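Local atomic coordinates of nucleoporin nup120 (Schizosaccharomyces pombe, PDB entry 4GQ2), a protein that serves as a structural constituent of the nuclear pore complex, whose nucleoporins can also act as docking partners for nuclear transport factors. Residues A[248-253]-A[262-267]; A[177-182]-A[241-246]; A[212-217]-A[270-275]. All blocks are in the same frame, centred on the assembly; numbering follows the deposited sequence.

Contact 1: A[248-253]-A[262-267]; sequences NVLVML and LDLSTN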
loop_
_atom_site.group_PDB
_atom_site.type_symbol
_atom_site.label_atom_id
_atom_site.label_comp_id
_atom_site.label_asym_id
_atom_site.label_seq_id
_atom_site.Cartn_x
_atom_site.Cartn_y
_atom_site.Cartn_z
ATOM N N ASN A 248 25.937 -33.146 -28.701
ATOM C CA ASN A 248 25.198 -34.176 -27.975
ATOM C C ASN A 248 26.105 -34.764 -26.883
ATOM O O ASN A 248 26.533 -35.918 -26.950
ATOM C CB ASN A 248 24.680 -35.251 -28.940
ATOM C CG ASN A 248 23.457 -35.981 -28.407
ATOM O OD1 ASN A 248 22.833 -35.558 -27.430
ATOM N ND2 ASN A 248 23.106 -37.087 -29.056
ATOM N N VAL A 249 26.381 -33.942 -25.874
ATOM C CA VAL A 249 27.482 -34.170 -24.940
ATOM C C VAL A 249 27.082 -33.970 -23.478
ATOM O O VAL A 249 26.320 -33.059 -23.145
ATOM C CB VAL A 249 28.676 -33.250 -25.296
ATOM C CG1 VAL A 249 29.511 -32.896 -24.073
ATOM C CG2 VAL A 249 29.527 -33.885 -26.387
ATOM N N LEU A 250 27.611 -34.837 -22.620
ATOM C CA LEU A 250 27.446 -34.736 -21.178
ATOM C C LEU A 250 28.814 -34.459 -20.565
ATOM O O LEU A 250 29.792 -35.118 -20.911
ATOM C CB LEU A 250 26.874 -36.044 -20.632
ATOM C CG LEU A 250 25.972 -36.017 -19.396
ATOM C CD1 LEU A 250 24.621 -35.393 -19.723
ATOM C CD2 LEU A 250 25.786 -37.424 -18.849
ATOM N N VAL A 251 28.892 -33.461 -19.688
ATOM C CA VAL A 251 30.127 -33.179 -18.951
ATOM C C VAL A 251 29.933 -33.561 -17.492
ATOM O O VAL A 251 29.009 -33.081 -16.832
ATOM C CB VAL A 251 30.577 -31.706 -19.069
ATOM C CG1 VAL A 251 31.810 -31.448 -18.211
ATOM C CG2 VAL A 251 30.872 -31.354 -20.519
ATOM N N MET A 252 30.807 -34.436 -17.004
ATOM C CA MET A 252 30.688 -34.980 -15.657
ATOM C C MET A 252 31.974 -34.801 -14.864
ATOM O O MET A 252 33.074 -34.811 -15.425
ATOM C CB MET A 252 30.318 -36.463 -15.711
ATOM C CG MET A 252 29.225 -36.800 -16.716
ATOM S SD MET A 252 29.113 -38.557 -17.108
ATOM C CE MET A 252 30.701 -38.874 -17.872
ATOM N N LEU A 253 31.814 -34.625 -13.555
ATOM C CA LEU A 253 32.919 -34.640 -12.614
ATOM C C LEU A 253 32.737 -35.806 -11.650
ATOM O O LEU A 253 31.635 -36.028 -11.132
ATOM C CB LEU A 253 33.005 -33.315 -11.856
ATOM C CG LEU A 253 34.142 -33.146 -10.846
ATOM C CD1 LEU A 253 35.506 -33.444 -11.458
ATOM C CD2 LEU A 253 34.121 -31.741 -10.277
ATOM N N LEU A 262 31.172 -37.127 -21.916
ATOM C CA LEU A 262 30.440 -38.292 -22.403
ATOM C C LEU A 262 29.708 -37.965 -23.698
ATOM O O LEU A 262 28.927 -37.010 -23.753
ATOM C CB LEU A 262 29.441 -38.778 -21.354
ATOM C CG LEU A 262 28.819 -40.153 -21.604
ATOM C CD1 LEU A 262 29.696 -41.252 -21.019
ATOM C CD2 LEU A 262 27.418 -40.220 -21.017
ATOM N N ASP A 263 29.962 -38.752 -24.738
ATOM C CA ASP A 263 29.293 -38.544 -26.015
ATOM C C ASP A 263 27.976 -39.305 -26.025
ATOM O O ASP A 263 27.962 -40.536 -26.055
ATOM C CB ASP A 263 30.182 -38.976 -27.181
ATOM C CG ASP A 263 29.578 -38.650 -28.534
ATOM O OD1 ASP A 263 28.895 -37.613 -28.666
ATOM O OD2 ASP A 263 29.790 -39.439 -29.476
ATOM N N LEU A 264 26.877 -38.555 -25.996
ATOM C CA LEU A 264 25.532 -39.122 -25.903
ATOM C C LEU A 264 25.049 -39.789 -27.193
ATOM O O LEU A 264 24.116 -40.594 -27.164
ATOM C CB LEU A 264 24.536 -38.045 -25.471
ATOM C CG LEU A 264 24.700 -37.475 -24.064
ATOM C CD1 LEU A 264 24.149 -36.058 -24.015
ATOM C CD2 LEU A 264 24.027 -38.365 -23.028
ATOM N N SER A 265 25.669 -39.448 -28.321
ATOM C CA SER A 265 25.343 -40.103 -29.587
ATOM C C SER A 265 25.767 -41.569 -29.555
ATOM O O SER A 265 25.084 -42.428 -30.114
ATOM C CB SER A 265 25.991 -39.380 -30.773
ATOM O OG SER A 265 27.400 -39.360 -30.654
ATOM N N THR A 266 26.877 -41.845 -28.870
ATOM C CA THR A 266 27.454 -43.191 -28.810
ATOM C C THR A 266 27.534 -43.783 -27.392
ATOM O O THR A 266 27.903 -44.950 -27.228
ATOM C CB THR A 266 28.854 -43.225 -29.461
ATOM O OG1 THR A 266 29.702 -42.254 -28.835
ATOM C CG2 THR A 266 28.766 -42.923 -30.955
ATOM N N ASN A 267 27.181 -42.979 -26.383
ATOM C CA ASN A 267 27.252 -43.361 -24.953
ATOM C C ASN A 267 28.642 -43.746 -24.439
ATOM O O ASN A 267 28.770 -44.441 -23.422
ATOM C CB ASN A 267 26.228 -44.451 -24.604
ATOM C CG ASN A 267 24.805 -43.924 -24.551
ATOM O OD1 ASN A 267 24.556 -42.734 -24.771
ATOM N ND2 ASN A 267 23.860 -44.813 -24.257
#
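Two nearly straight backbone bonds close the register at the antiparallel hydrogen-bonded pair of Leu-250 and Leu-262. Leu-262 N donates to Leu-250 O over 2.6 Å, and Leu-250 N answers with 2.8 Å to Leu-262 O; both donors lie in the plane of the carbonyl they meet. A third bond, Leu-264 N to Asn-248 O, also 2.8 Å but more bent (148°), carries the pairing one step past the strand end.

On the sheet face of Leu-250 and Leu-262 the two leucines lie side by side and point the same way, with Leu-250 CB 3.8 Å from Leu-262 CB. Met-252 crosses Leu-262 obliquely: its chain bends at the last torsion (chi3 -63°) and brings CE to 3.7 Å from Leu-262 CB. Beyond the pairing, the side chain of Asn-248, with CG anti to the backbone N, crosses that of Leu-264 at about a right angle, OD1 lying 3.6 Å from Leu-264 CB.

Leu-264 and Ser-265 are the middle residues of a beta turn, in which Thr-266 N donates to Asp-263 O over 3.3 Å. Thr-266 OG1 reinforces it, meeting Asp-263 OD2 from above the carboxylate plane at 2.9 Å.

The hairpin of strands 249-254 and 258-263 forms the middle of a four-stranded antiparallel sheet. Strand 238-244 flanks the first of these strands and strand 268-274 the second.

Contact 2: A[177-182]-A[241-246]; sequences AAISTS and MIFLST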
loop_
_atom_site.group_PDB
_atom_site.type_symbol
_atom_site.label_atom_id
_atom_site.label_comp_id
_atom_site.label_asym_id
_atom_site.label_seq_id
_atom_site.Cartn_x
_atom_site.Cartn_y
_atom_site.Cartn_z
ATOM N N ALA A 177 19.984 -35.038 -15.347
ATOM C CA ALA A 177 20.159 -34.069 -16.423
ATOM C C ALA A 177 19.293 -34.479 -17.605
ATOM O O ALA A 177 19.580 -35.468 -18.286
ATOM C CB ALA A 177 21.625 -33.947 -16.833
ATOM N N ALA A 178 18.215 -33.730 -17.814
ATOM C CA ALA A 178 17.350 -33.896 -18.974
ATOM C C ALA A 178 18.176 -33.782 -20.252
ATOM O O ALA A 178 18.973 -32.857 -20.408
ATOM C CB ALA A 178 16.251 -32.842 -18.960
ATOM N N ILE A 179 17.995 -34.735 -21.157
ATOM C CA ILE A 179 18.699 -34.719 -22.439
ATOM C C ILE A 179 17.774 -34.147 -23.508
ATOM O O ILE A 179 18.218 -33.463 -24.432
ATOM C CB ILE A 179 19.184 -36.139 -22.830
ATOM C CG1 ILE A 179 20.218 -36.664 -21.821
ATOM C CG2 ILE A 179 19.724 -36.181 -24.257
ATOM C CD1 ILE A 179 21.326 -35.690 -21.470
ATOM N N SER A 180 16.480 -34.422 -23.344
ATOM C CA SER A 180 15.448 -34.052 -24.298
ATOM C C SER A 180 14.078 -34.263 -23.661
ATOM O O SER A 180 13.973 -34.583 -22.472
ATOM C CB SER A 180 15.559 -34.923 -25.553
ATOM O OG SER A 180 15.226 -36.271 -25.258
ATOM N N THR A 181 13.033 -34.107 -24.468
ATOM C CA THR A 181 11.662 -34.327 -24.017
ATOM C C THR A 181 11.322 -35.802 -23.833
ATOM O O THR A 181 10.219 -36.135 -23.411
ATOM C CB THR A 181 10.628 -33.679 -24.965
ATOM O OG1 THR A 181 11.059 -33.815 -26.326
ATOM C CG2 THR A 181 10.460 -32.207 -24.630
ATOM N N SER A 182 12.267 -36.685 -24.137
ATOM C CA SER A 182 12.030 -38.116 -23.980
ATOM C C SER A 182 13.211 -38.845 -23.345
ATOM O O SER A 182 13.098 -40.018 -22.979
ATOM C CB SER A 182 11.670 -38.749 -25.326
ATOM O OG SER A 182 12.760 -38.672 -26.230
ATOM N N MET A 241 27.139 -33.127 -12.917
ATOM C CA MET A 241 27.026 -33.318 -14.368
ATOM C C MET A 241 26.120 -32.298 -15.054
ATOM O O MET A 241 25.100 -31.884 -14.495
ATOM C CB MET A 241 26.595 -34.751 -14.724
ATOM C CG MET A 241 25.287 -35.221 -14.104
ATOM S SD MET A 241 24.688 -36.730 -14.894
ATOM C CE MET A 241 23.246 -37.102 -13.903
ATOM N N ILE A 242 26.512 -31.903 -16.266
ATOM C CA ILE A 242 25.751 -30.947 -17.076
ATOM C C ILE A 242 25.646 -31.378 -18.540
ATOM O O ILE A 242 26.582 -31.938 -19.111
ATOM C CB ILE A 242 26.323 -29.507 -17.001
ATOM C CG1 ILE A 242 27.839 -29.503 -17.233
ATOM C CG2 ILE A 242 25.972 -28.853 -15.670
ATOM C CD1 ILE A 242 28.405 -28.152 -17.622
ATOM N N PHE A 243 24.489 -31.106 -19.131
ATOM C CA PHE A 243 24.213 -31.420 -20.521
ATOM C C PHE A 243 24.455 -30.192 -21.394
ATOM O O PHE A 243 24.047 -29.089 -21.041
ATOM C CB PHE A 243 22.763 -31.902 -20.656
ATOM C CG PHE A 243 22.252 -31.930 -22.072
ATOM C CD1 PHE A 243 22.793 -32.805 -23.013
ATOM C CD2 PHE A 243 21.210 -31.089 -22.461
ATOM C CE1 PHE A 243 22.305 -32.838 -24.314
ATOM C CE2 PHE A 243 20.722 -31.115 -23.762
ATOM C CZ PHE A 243 21.268 -31.992 -24.689
ATOM N N LEU A 244 25.126 -30.397 -22.527
ATOM C CA LEU A 244 25.428 -29.317 -23.465
ATOM C C LEU A 244 24.828 -29.604 -24.838
ATOM O O LEU A 244 24.477 -30.740 -25.140
ATOM C CB LEU A 244 26.940 -29.119 -23.602
ATOM C CG LEU A 244 27.838 -29.098 -22.361
ATOM C CD1 LEU A 244 29.293 -28.991 -22.786
ATOM C CD2 LEU A 244 27.482 -27.965 -21.409
ATOM N N SER A 245 24.703 -28.560 -25.654
ATOM C CA SER A 245 24.277 -28.670 -27.056
ATOM C C SER A 245 24.710 -27.407 -27.832
ATOM O O SER A 245 24.951 -26.373 -27.217
ATOM C CB SER A 245 22.768 -28.951 -27.172
ATOM O OG SER A 245 22.073 -28.635 -25.975
ATOM N N THR A 246 24.822 -27.463 -29.162
ATOM C CA THR A 246 24.429 -28.611 -29.982
ATOM C C THR A 246 25.563 -29.634 -30.136
ATOM O O THR A 246 25.763 -30.211 -31.211
ATOM C CB THR A 246 23.872 -28.174 -31.364
ATOM O OG1 THR A 246 23.316 -26.856 -31.276
ATOM C CG2 THR A 246 22.788 -29.145 -31.854
#
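The backbones approach without pairing: Ala-177 and Phe-243, the nearest residues, keep their CA atoms 6.3 Å apart, and no hydrogen bond crosses between 177-182 and 241-246.

Side chains bridge this distance, above all the ring of Phe-243. Its CG stands anti to the backbone N (chi1 165°), which swings the ring across to the residues where strand 173-178 gives way to a turn. There Ile-179 lays its main chain over one ring face: CA sits 4.2 Å from the ring centroid and only 5° off the ring normal, a well-centred CH-pi contact. The side chain of Ile-179 crosses the phenyl group obliquely, and its terminal CD1 comes within 3.6 Å of Phe-243 CD1. Two carbonyl oxygens also come close to the ring, Ala-178 O at 3.5 Å from Phe-243 CD2 and Ile-179 O at 3.4 Å from Phe-243 CZ. Nearer the strands, Ala-177 CB faces Phe-243 CB at 4.5 Å, while the extended chain of Met-241 brings CE towards the backbone N of Ala-177.

Just beyond, an ST turn shapes the chain, with Ser-182 N donating to Ser-180 OG over 3.2 Å. An alanine in place of Phe-243 would remove the ring that Ile-179 covers and would probably loosen the packing between strand 238-244 and the end of strand 173-178.

With dispersion and one CH-pi contact doing the work, this seam, where strand 238-244 meets the end of the first strand of the preceding propeller blade and the turn after it, probably relies on the fit of shapes, whereas hydrogen bonding binds the strands within each blade.

Contact 3: A[212-217]-A[270-275]; sequences DSSYLF and VETIEL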
loop_
_atom_site.group_PDB
_atom_site.type_symbol
_atom_site.label_atom_id
_atom_site.label_comp_id
_atom_site.label_asym_id
_atom_site.label_seq_id
_atom_site.Cartn_x
_atom_site.Cartn_y
_atom_site.Cartn_z
ATOM N N ASP A 212 30.882 -45.580 -18.320
ATOM C CA ASP A 212 31.919 -44.588 -17.997
ATOM C C ASP A 212 33.270 -44.972 -18.609
ATOM O O ASP A 212 34.291 -45.021 -17.914
ATOM C CB ASP A 212 32.047 -44.388 -16.475
ATOM C CG ASP A 212 30.950 -43.504 -15.895
ATOM O OD1 ASP A 212 30.160 -42.922 -16.669
ATOM O OD2 ASP A 212 30.884 -43.384 -14.653
ATOM N N SER A 213 33.261 -45.233 -19.916
ATOM C CA SER A 213 34.407 -45.815 -20.622
ATOM C C SER A 213 35.556 -44.832 -20.883
ATOM O O SER A 213 35.895 -44.534 -22.036
ATOM C CB SER A 213 33.944 -46.480 -21.926
ATOM O OG SER A 213 33.260 -45.558 -22.758
ATOM N N SER A 214 36.153 -44.342 -19.799
ATOM C CA SER A 214 37.313 -43.458 -19.870
ATOM C C SER A 214 38.598 -44.282 -19.999
ATOM O O SER A 214 39.295 -44.531 -19.010
ATOM C CB SER A 214 37.361 -42.541 -18.643
ATOM O OG SER A 214 37.325 -43.288 -17.439
ATOM N N TYR A 215 38.885 -44.711 -21.229
ATOM C CA TYR A 215 40.048 -45.551 -21.550
ATOM C C TYR A 215 41.365 -44.956 -21.048
ATOM O O TYR A 215 42.122 -45.613 -20.332
ATOM C CB TYR A 215 40.118 -45.793 -23.066
ATOM C CG TYR A 215 39.505 -47.098 -23.545
ATOM C CD1 TYR A 215 38.305 -47.578 -23.011
ATOM C CD2 TYR A 215 40.118 -47.840 -24.556
ATOM C CE1 TYR A 215 37.749 -48.770 -23.457
ATOM C CE2 TYR A 215 39.569 -49.031 -25.009
ATOM C CZ TYR A 215 38.386 -49.491 -24.457
ATOM O OH TYR A 215 37.841 -50.672 -24.906
ATOM N N LEU A 216 41.617 -43.706 -21.430
ATOM C CA LEU A 216 42.795 -42.962 -21.001
ATOM C C LEU A 216 42.384 -41.607 -20.436
ATOM O O LEU A 216 41.325 -41.078 -20.782
ATOM C CB LEU A 216 43.746 -42.736 -22.182
ATOM C CG LEU A 216 44.408 -43.921 -22.893
ATOM C CD1 LEU A 216 45.056 -43.440 -24.182
ATOM C CD2 LEU A 216 45.433 -44.610 -22.002
ATOM N N PHE A 217 43.221 -41.051 -19.563
ATOM C CA PHE A 217 43.052 -39.664 -19.140
ATOM C C PHE A 217 44.298 -38.817 -19.352
ATOM O O PHE A 217 45.421 -39.269 -19.118
ATOM C CB PHE A 217 42.504 -39.536 -17.705
ATOM C CG PHE A 217 43.337 -40.206 -16.641
ATOM C CD1 PHE A 217 44.383 -39.526 -16.020
ATOM C CD2 PHE A 217 43.031 -41.497 -16.211
ATOM C CE1 PHE A 217 45.129 -40.132 -15.018
ATOM C CE2 PHE A 217 43.772 -42.106 -15.206
ATOM C CZ PHE A 217 44.824 -41.423 -14.611
ATOM N N VAL A 270 34.641 -39.851 -24.328
ATOM C CA VAL A 270 35.532 -39.441 -25.409
ATOM C C VAL A 270 36.797 -38.800 -24.857
ATOM O O VAL A 270 37.861 -38.880 -25.475
ATOM C CB VAL A 270 34.863 -38.426 -26.367
ATOM C CG1 VAL A 270 35.500 -38.500 -27.750
ATOM C CG2 VAL A 270 33.368 -38.679 -26.469
ATOM N N GLU A 271 36.671 -38.161 -23.699
ATOM C CA GLU A 271 37.778 -37.412 -23.120
ATOM C C GLU A 271 37.684 -37.381 -21.602
ATOM O O GLU A 271 36.598 -37.291 -21.035
ATOM C CB GLU A 271 37.809 -35.992 -23.693
ATOM C CG GLU A 271 39.198 -35.520 -24.103
ATOM C CD GLU A 271 39.846 -34.604 -23.087
ATOM O OE1 GLU A 271 39.533 -34.720 -21.883
ATOM O OE2 GLU A 271 40.675 -33.765 -23.500
ATOM N N THR A 272 38.840 -37.472 -20.955
ATOM C CA THR A 272 38.930 -37.485 -19.504
ATOM C C THR A 272 40.170 -36.704 -19.103
ATOM O O THR A 272 41.203 -36.800 -19.764
ATOM C CB THR A 272 39.054 -38.922 -18.968
ATOM O OG1 THR A 272 38.200 -39.792 -19.722
ATOM C CG2 THR A 272 38.675 -38.990 -17.503
ATOM N N ILE A 273 40.060 -35.921 -18.034
ATOM C CA ILE A 273 41.206 -35.206 -17.478
ATOM C C ILE A 273 41.232 -35.385 -15.969
ATOM O O ILE A 273 40.239 -35.121 -15.293
ATOM C CB ILE A 273 41.164 -33.697 -17.792
ATOM C CG1 ILE A 273 41.045 -33.454 -19.297
ATOM C CG2 ILE A 273 42.396 -32.994 -17.228
ATOM C CD1 ILE A 273 40.595 -32.055 -19.650
ATOM N N GLU A 274 42.367 -35.838 -15.444
ATOM C CA GLU A 274 42.569 -35.861 -14.002
ATOM C C GLU A 274 42.918 -34.457 -13.524
ATOM O O GLU A 274 43.817 -33.810 -14.063
ATOM C CB GLU A 274 43.656 -36.866 -13.600
ATOM C CG GLU A 274 43.937 -36.909 -12.102
ATOM C CD GLU A 274 44.560 -38.213 -11.644
ATOM O OE1 GLU A 274 45.588 -38.630 -12.222
ATOM O OE2 GLU A 274 44.025 -38.817 -10.689
ATOM N N LEU A 275 42.183 -33.993 -12.520
ATOM C CA LEU A 275 42.435 -32.699 -11.898
ATOM C C LEU A 275 43.254 -32.888 -10.626
ATOM O O LEU A 275 43.500 -34.022 -10.201
ATOM C CB LEU A 275 41.115 -31.993 -11.576
ATOM C CG LEU A 275 40.018 -31.958 -12.648
ATOM C CD1 LEU A 275 38.688 -31.563 -12.026
ATOM C CD2 LEU A 275 40.377 -31.033 -13.805
#
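The long connection between two propeller blades, running from strand 204-210 to strand 238-244, passes here along strand 268-274, the last strand of the blade it leads into. Residues 212-217 belong to that connection and form no regular strand of their own.

The chain first folds through two consecutive inverse gamma turns, centred on Ser-213 and Ser-214; in the first, Ser-214 N donates to Asp-212 O over 2.7 Å. Ser-213 OG is hydrogen-bonded to Gln-268 and to the backbone N of Cys-269, which tethers the turns to the start of the strand. Ser-214 then brings its CB to 3.1 Å from Thr-272 OG1.

The backbones are nearest where the CA atoms of Phe-217 and Thr-272 stand 4.7 Å apart. Here Phe-217 CA makes a CA-H...O contact of 3.5 Å with Thr-272 O, the angle at the hydrogen being 130°. The same two residues also meet through their side chains, Phe-217 CB lying 3.7 Å from Thr-272 CB.

Phe-217 carries its ring in the crowded position between backbone N and carbonyl carbon (chi1 58°), which lays it alongside Glu-274, both side chains pointing the same way. The ring rests against the aliphatic base of the glutamate, CD1 at 3.7 Å from Glu-274 CB, and CE1 lies 3.2 Å from Glu-274 OE1. Ring and carboxylate planes stand 75° apart, so they do not stack. Lys-258 links the two, salt-bridged to Glu-274 OE2 and in a cation-pi contact with Phe-217; its charge would probably ease the placing of a carboxylate beside an aromatic ring.

Directly after 212-217, Ser-218 forms a backbone hydrogen bond with Thr-272. The arrangement is that of an interblade connection of a beta-propeller, lying along the outermost strand of a four-stranded blade.

All three contacts meet in one four-stranded blade, strands 238-244, 249-254, 258-263 and 268-274. Contact 1 lies in its middle, its centre about 9 Å from that of contact 2 and about 12 Å from that of contact 3. Contacts 1 and 2 are joined by a probable hydrogen bond of 2.8 Å between Val-251 O and Ile-242 N, and Leu-264 packs on both Phe-243 and Ile-179. Towards contact 3, Asp-263 CB touches Val-270 CG2 at 3.3 Å. Contacts 2 and 3 do not touch, their nearest atoms being about 8 Å apart. Thus contact 2 fastens the blade's first strand to the preceding blade, and contact 3 covers its last.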